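Local coordinates for HP0420 homologue (Helicobacter felis, PDB 3LW3), which is of unknown function but has a hotdog fold, as in many thioesterases and dehydratases, and may act on acyl thioesters, at residues S65-C70 and I112-E117; G58-A63 and K122-D127. All coordinates share one frame; numbering follows the deposited sequence.

Both contacts bring helix 57-72, the central helix of a hotdog fold, onto its curved antiparallel sheet. Contact 2 uses the early turns of the helix against strand 121-132, contact 1 the later turns against strand 109-118, and their centres lie about 8 Å apart. The two strands are sheet neighbours that follow each other in the chain, and, along the chain, contact 1 is nested inside the loop closed by contact 2. They are joined directly: Arg113 NE forms a 2.6 Å salt bridge with Asp127 OD1, and Val114 N probably donates a hydrogen bond to Gly126 O at 2.8 Å. The helix also packs against the second subunit near both contacts.

Contact 1: S65-C70 and I112-E117; sequences SFAALC and IRVEGE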
loop_
_atom_site.group_PDB
_atom_site.type_symbol
_atom_site.label_atom_id
_atom_site.label_comp_id
_atom_site.label_asym_id
_atom_site.label_seq_id
_atom_site.Cartn_x
_atom_site.Cartn_y
_atom_site.Cartn_z
ATOM N N SER B 65 -3.739 -4.255 1.826
ATOM C CA SER B 65 -4.734 -3.741 0.861
ATOM C C SER B 65 -5.387 -4.868 0.037
ATOM O O SER B 65 -6.610 -4.942 -0.103
ATOM C CB SER B 65 -4.089 -2.694 -0.087
ATOM O OG SER B 65 -3.706 -1.516 0.607
ATOM N N PHE B 66 -4.551 -5.746 -0.495
ATOM C CA PHE B 66 -5.005 -6.898 -1.221
ATOM C C PHE B 66 -5.873 -7.771 -0.335
ATOM O O PHE B 66 -6.977 -8.140 -0.758
ATOM C CB PHE B 66 -3.806 -7.648 -1.772
ATOM C CG PHE B 66 -4.146 -8.876 -2.562
ATOM C CD1 PHE B 66 -5.186 -8.893 -3.496
ATOM C CD2 PHE B 66 -3.348 -10.003 -2.440
ATOM C CE1 PHE B 66 -5.464 -10.045 -4.237
ATOM C CE2 PHE B 66 -3.583 -11.139 -3.178
ATOM C CZ PHE B 66 -4.676 -11.186 -4.067
ATOM N N ALA B 67 -5.422 -8.108 0.882
ATOM C CA ALA B 67 -6.288 -8.887 1.831
ATOM C C ALA B 67 -7.683 -8.218 1.991
ATOM O O ALA B 67 -8.736 -8.884 1.903
ATOM C CB ALA B 67 -5.677 -9.022 3.228
ATOM N N ALA B 68 -7.651 -6.910 2.257
ATOM C CA ALA B 68 -8.883 -6.119 2.464
ATOM C C ALA B 68 -9.829 -6.271 1.254
ATOM O O ALA B 68 -10.996 -6.597 1.416
ATOM C CB ALA B 68 -8.531 -4.666 2.704
ATOM N N LEU B 69 -9.322 -6.064 0.038
ATOM C CA LEU B 69 -10.141 -6.203 -1.188
ATOM C C LEU B 69 -10.694 -7.629 -1.316
ATOM O O LEU B 69 -11.849 -7.807 -1.669
ATOM C CB LEU B 69 -9.350 -5.769 -2.419
ATOM C CG LEU B 69 -9.177 -4.247 -2.493
ATOM C CD1 LEU B 69 -8.040 -3.729 -3.460
ATOM C CD2 LEU B 69 -10.529 -3.646 -2.895
ATOM N N CYS B 70 -9.881 -8.643 -1.015
ATOM C CA CYS B 70 -10.336 -10.026 -1.106
ATOM C C CYS B 70 -11.442 -10.407 -0.101
ATOM O O CYS B 70 -12.291 -11.269 -0.389
ATOM C CB CYS B 70 -9.160 -10.983 -0.962
ATOM S SG CYS B 70 -7.993 -10.934 -2.307
ATOM N N ILE B 112 -13.126 -2.640 6.387
ATOM C CA ILE B 112 -12.477 -3.948 6.546
ATOM C C ILE B 112 -11.294 -3.730 7.483
ATOM O O ILE B 112 -10.488 -2.796 7.290
ATOM C CB ILE B 112 -11.987 -4.556 5.188
ATOM C CG1 ILE B 112 -13.147 -4.917 4.241
ATOM C CG2 ILE B 112 -11.214 -5.874 5.406
ATOM C CD1 ILE B 112 -14.011 -3.898 3.824
ATOM N N ARG B 113 -11.199 -4.557 8.512
ATOM C CA ARG B 113 -10.093 -4.498 9.461
ATOM C C ARG B 113 -9.067 -5.571 9.069
ATOM O O ARG B 113 -9.430 -6.703 8.745
ATOM C CB ARG B 113 -10.642 -4.753 10.870
ATOM C CG ARG B 113 -9.663 -5.251 11.869
ATOM C CD ARG B 113 -9.024 -4.177 12.601
ATOM N NE ARG B 113 -9.942 -3.094 12.965
ATOM C CZ ARG B 113 -10.243 -2.723 14.210
ATOM N NH1 ARG B 113 -9.727 -3.374 15.266
ATOM N NH2 ARG B 113 -11.066 -1.690 14.400
ATOM N N VAL B 114 -7.786 -5.206 9.083
ATOM C CA VAL B 114 -6.725 -6.131 8.702
ATOM C C VAL B 114 -5.701 -6.213 9.829
ATOM O O VAL B 114 -5.292 -5.187 10.383
ATOM C CB VAL B 114 -6.031 -5.754 7.376
ATOM C CG1 VAL B 114 -4.961 -6.758 7.046
ATOM C CG2 VAL B 114 -7.043 -5.728 6.224
ATOM N N GLU B 115 -5.337 -7.423 10.230
ATOM C CA GLU B 115 -4.249 -7.588 11.203
ATOM C C GLU B 115 -3.186 -8.408 10.527
ATOM O O GLU B 115 -3.475 -9.395 9.851
ATOM C CB GLU B 115 -4.712 -8.327 12.426
ATOM C CG GLU B 115 -5.761 -7.564 13.184
ATOM C CD GLU B 115 -6.195 -8.253 14.451
ATOM O OE1 GLU B 115 -5.857 -9.447 14.670
ATOM O OE2 GLU B 115 -6.901 -7.587 15.231
ATOM N N GLY B 116 -1.939 -7.990 10.685
ATOM C CA GLY B 116 -0.842 -8.758 10.123
ATOM C C GLY B 116 -0.082 -9.409 11.255
ATOM O O GLY B 116 0.197 -8.727 12.280
ATOM N N GLU B 117 0.239 -10.691 11.095
ATOM C CA GLU B 117 0.928 -11.421 12.153
ATOM C C GLU B 117 2.164 -12.136 11.679
ATOM O O GLU B 117 2.182 -12.745 10.601
ATOM C CB GLU B 117 0.025 -12.450 12.785
ATOM C CG GLU B 117 -1.251 -11.921 13.381
ATOM C CD GLU B 117 -2.062 -13.073 13.956
ATOM O OE1 GLU B 117 -1.922 -14.246 13.508
ATOM O OE2 GLU B 117 -2.881 -12.792 14.862
#
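The packing of the central hotdog helix against the inner face of its sheet is illustrated by Ala68 of helix 57-72 and by Ile112 and Val114, two residues apart on strand 109-118. The segment axes come within 8.5 Å, with their directions at 137°. Ala68 lies over the strand, its CA 5.9 Å from that of Ile112. From Ile112 it is chiefly the CG2 branch that touches, lying 3.8 Å from Ala68 CA; with CG1 beside the backbone N (chi1 -66°), CG2 is the branch anti to that nitrogen. Ile112 CG1 comes within 3.9 Å of Ala68 O. Ala68 CB lies 4.0 Å from both Ile112 CG2 and Val114 CG2, so this one methyl touches a branch of each residue. Ala67 CB adds a looser approach to Val114 CG1 at 4.5 Å. Phe128 of strand 121-132 also touches Ala68 and Val114, while Ala100 of strand 96-105 meets Ile112 and Val114 and extends the same apolar layer. All four residues that touch are buried, and the small side chain of Ala68 lets the helix backbone come close to Ile112: the contact is made by dispersion and burial of hydrocarbon, without polar pairing between the two segments.

Contact 2: G58-A63 and K122-D127; sequences GFIVGA and KVFEGD
Ile60 and Val61 of helix 57-72 meet the ring of Phe124 on strand 121-132, where the early turns of the central hotdog helix lie over the sheet. The closer touch is Ile60 CG2 on Phe124 CD1 at 3.6 Å, with CE1 of the same ring 3.9 Å from that methyl. Val61 CG2 reaches the ring of Phe124 at CE1, 4.2 Å away. Both methyls approach the ring obliquely, and the side chains of Ile60 and Phe124 pass alongside one another, running opposite ways. Phe124 reaches the helix with its CG anti to the backbone N (chi1 175°), although the CA atoms of Ile60 and Phe124 are 8.3 Å apart.

Beyond this first shell, Phe98 stacks edge-to-face with Phe124 and Val84 touches it, so residues of strands 96-105 and 77-86 flank the ring and probably limit its movement. Ile90 packs on Ile60, and Val61 is touched by Met82 of its own chain and by Met82 of the second subunit, which puts Val61 in the subunit interface. In the backbone, Val123 and Phe124 share Gly116 as the opposing residue, a classic beta bulge, locally disturbing the regular pairing just where the aromatic residue enters the core. Away from the helix, the strand carries a salt bridge within the segment: Lys122 NZ approaches Glu125 OE1 almost in line with the C-O bond, at 2.6 Å.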
loop_
_atom_site.group_PDB
_atom_site.type_symbol
_atom_site.label_atom_id
_atom_site.label_comp_id
_atom_site.label_asym_id
_atom_site.label_seq_id
_atom_site.Cartn_x
_atom_site.Cartn_y
_atom_site.Cartn_z
ATOM N N GLY B 58 5.242 0.538 1.250
ATOM C CA GLY B 58 4.363 0.228 0.133
ATOM C C GLY B 58 4.021 -1.264 0.062
ATOM O O GLY B 58 2.863 -1.612 -0.204
ATOM N N PHE B 59 5.001 -2.145 0.288
ATOM C CA PHE B 59 4.747 -3.583 0.267
ATOM C C PHE B 59 3.949 -4.111 1.493
ATOM O O PHE B 59 3.075 -4.984 1.352
ATOM C CB PHE B 59 6.039 -4.339 -0.038
ATOM C CG PHE B 59 6.542 -4.037 -1.433
ATOM C CD1 PHE B 59 5.891 -4.598 -2.555
ATOM C CD2 PHE B 59 7.623 -3.195 -1.637
ATOM C CE1 PHE B 59 6.314 -4.316 -3.848
ATOM C CE2 PHE B 59 8.030 -2.899 -2.948
ATOM C CZ PHE B 59 7.380 -3.440 -4.033
ATOM N N ILE B 60 4.219 -3.563 2.678
ATOM C CA ILE B 60 3.456 -3.966 3.873
ATOM C C ILE B 60 1.964 -3.572 3.705
ATOM O O ILE B 60 1.024 -4.402 3.774
ATOM C CB ILE B 60 4.024 -3.338 5.131
ATOM C CG1 ILE B 60 5.472 -3.799 5.379
ATOM C CG2 ILE B 60 3.078 -3.575 6.333
ATOM C CD1 ILE B 60 5.677 -5.284 5.259
ATOM N N VAL B 61 1.736 -2.301 3.399
ATOM C CA VAL B 61 0.378 -1.807 3.197
ATOM C C VAL B 61 -0.239 -2.451 1.922
ATOM O O VAL B 61 -1.417 -2.724 1.898
ATOM C CB VAL B 61 0.376 -0.301 3.175
ATOM C CG1 VAL B 61 -1.034 0.216 2.889
ATOM C CG2 VAL B 61 0.969 0.223 4.518
ATOM N N GLY B 62 0.556 -2.674 0.884
ATOM C CA GLY B 62 0.085 -3.273 -0.375
ATOM C C GLY B 62 -0.490 -4.663 -0.095
ATOM O O GLY B 62 -1.574 -4.984 -0.551
ATOM N N ALA B 63 0.216 -5.467 0.718
ATOM C CA ALA B 63 -0.286 -6.804 1.081
ATOM C C ALA B 63 -1.623 -6.691 1.869
ATOM O O ALA B 63 -2.597 -7.409 1.581
ATOM C CB ALA B 63 0.759 -7.540 1.895
ATOM N N LYS B 122 1.069 -9.899 16.514
ATOM C CA LYS B 122 0.562 -8.824 15.662
ATOM C C LYS B 122 1.694 -7.844 15.362
ATOM O O LYS B 122 2.335 -7.337 16.302
ATOM C CB LYS B 122 -0.583 -8.066 16.330
ATOM C CG LYS B 122 -1.277 -7.105 15.362
ATOM C CD LYS B 122 -2.661 -6.728 15.861
ATOM C CE LYS B 122 -2.575 -6.154 17.219
ATOM N NZ LYS B 122 -3.880 -5.422 17.537
ATOM N N VAL B 123 1.950 -7.580 14.082
ATOM C CA VAL B 123 2.980 -6.601 13.682
ATOM C C VAL B 123 2.416 -5.501 12.750
ATOM O O VAL B 123 3.125 -4.565 12.353
ATOM C CB VAL B 123 4.172 -7.261 12.977
ATOM C CG1 VAL B 123 4.906 -8.208 13.950
ATOM C CG2 VAL B 123 3.659 -8.039 11.730
ATOM N N PHE B 124 1.116 -5.610 12.439
ATOM C CA PHE B 124 0.427 -4.630 11.591
ATOM C C PHE B 124 -1.041 -4.610 11.980
ATOM O O PHE B 124 -1.648 -5.655 12.255
ATOM C CB PHE B 124 0.561 -5.042 10.115
ATOM C CG PHE B 124 -0.211 -4.169 9.167
ATOM C CD1 PHE B 124 0.387 -3.022 8.618
ATOM C CD2 PHE B 124 -1.541 -4.454 8.860
ATOM C CE1 PHE B 124 -0.324 -2.188 7.770
ATOM C CE2 PHE B 124 -2.255 -3.623 8.001
ATOM C CZ PHE B 124 -1.639 -2.511 7.439
ATOM N N GLU B 125 -1.632 -3.423 11.965
ATOM C CA GLU B 125 -3.105 -3.366 12.101
ATOM C C GLU B 125 -3.652 -2.177 11.298
ATOM O O GLU B 125 -3.005 -1.110 11.247
ATOM C CB GLU B 125 -3.508 -3.323 13.579
ATOM C CG GLU B 125 -3.164 -2.024 14.260
ATOM C CD GLU B 125 -3.139 -2.070 15.820
ATOM O OE1 GLU B 125 -3.682 -3.022 16.441
ATOM O OE2 GLU B 125 -2.574 -1.121 16.406
ATOM N N GLY B 126 -4.786 -2.361 10.624
ATOM C CA GLY B 126 -5.356 -1.270 9.872
ATOM C C GLY B 126 -6.819 -1.408 9.575
ATOM O O GLY B 126 -7.310 -2.528 9.565
ATOM N N ASP B 127 -7.488 -0.283 9.334
ATOM C CA ASP B 127 -8.861 -0.259 8.803
ATOM C C ASP B 127 -8.863 0.354 7.399
ATOM O O ASP B 127 -8.249 1.414 7.181
ATOM C CB ASP B 127 -9.797 0.517 9.736
ATOM C CG ASP B 127 -9.979 -0.194 11.062
ATOM O OD1 ASP B 127 -10.337 -1.376 11.039
ATOM O OD2 ASP B 127 -9.704 0.382 12.140
#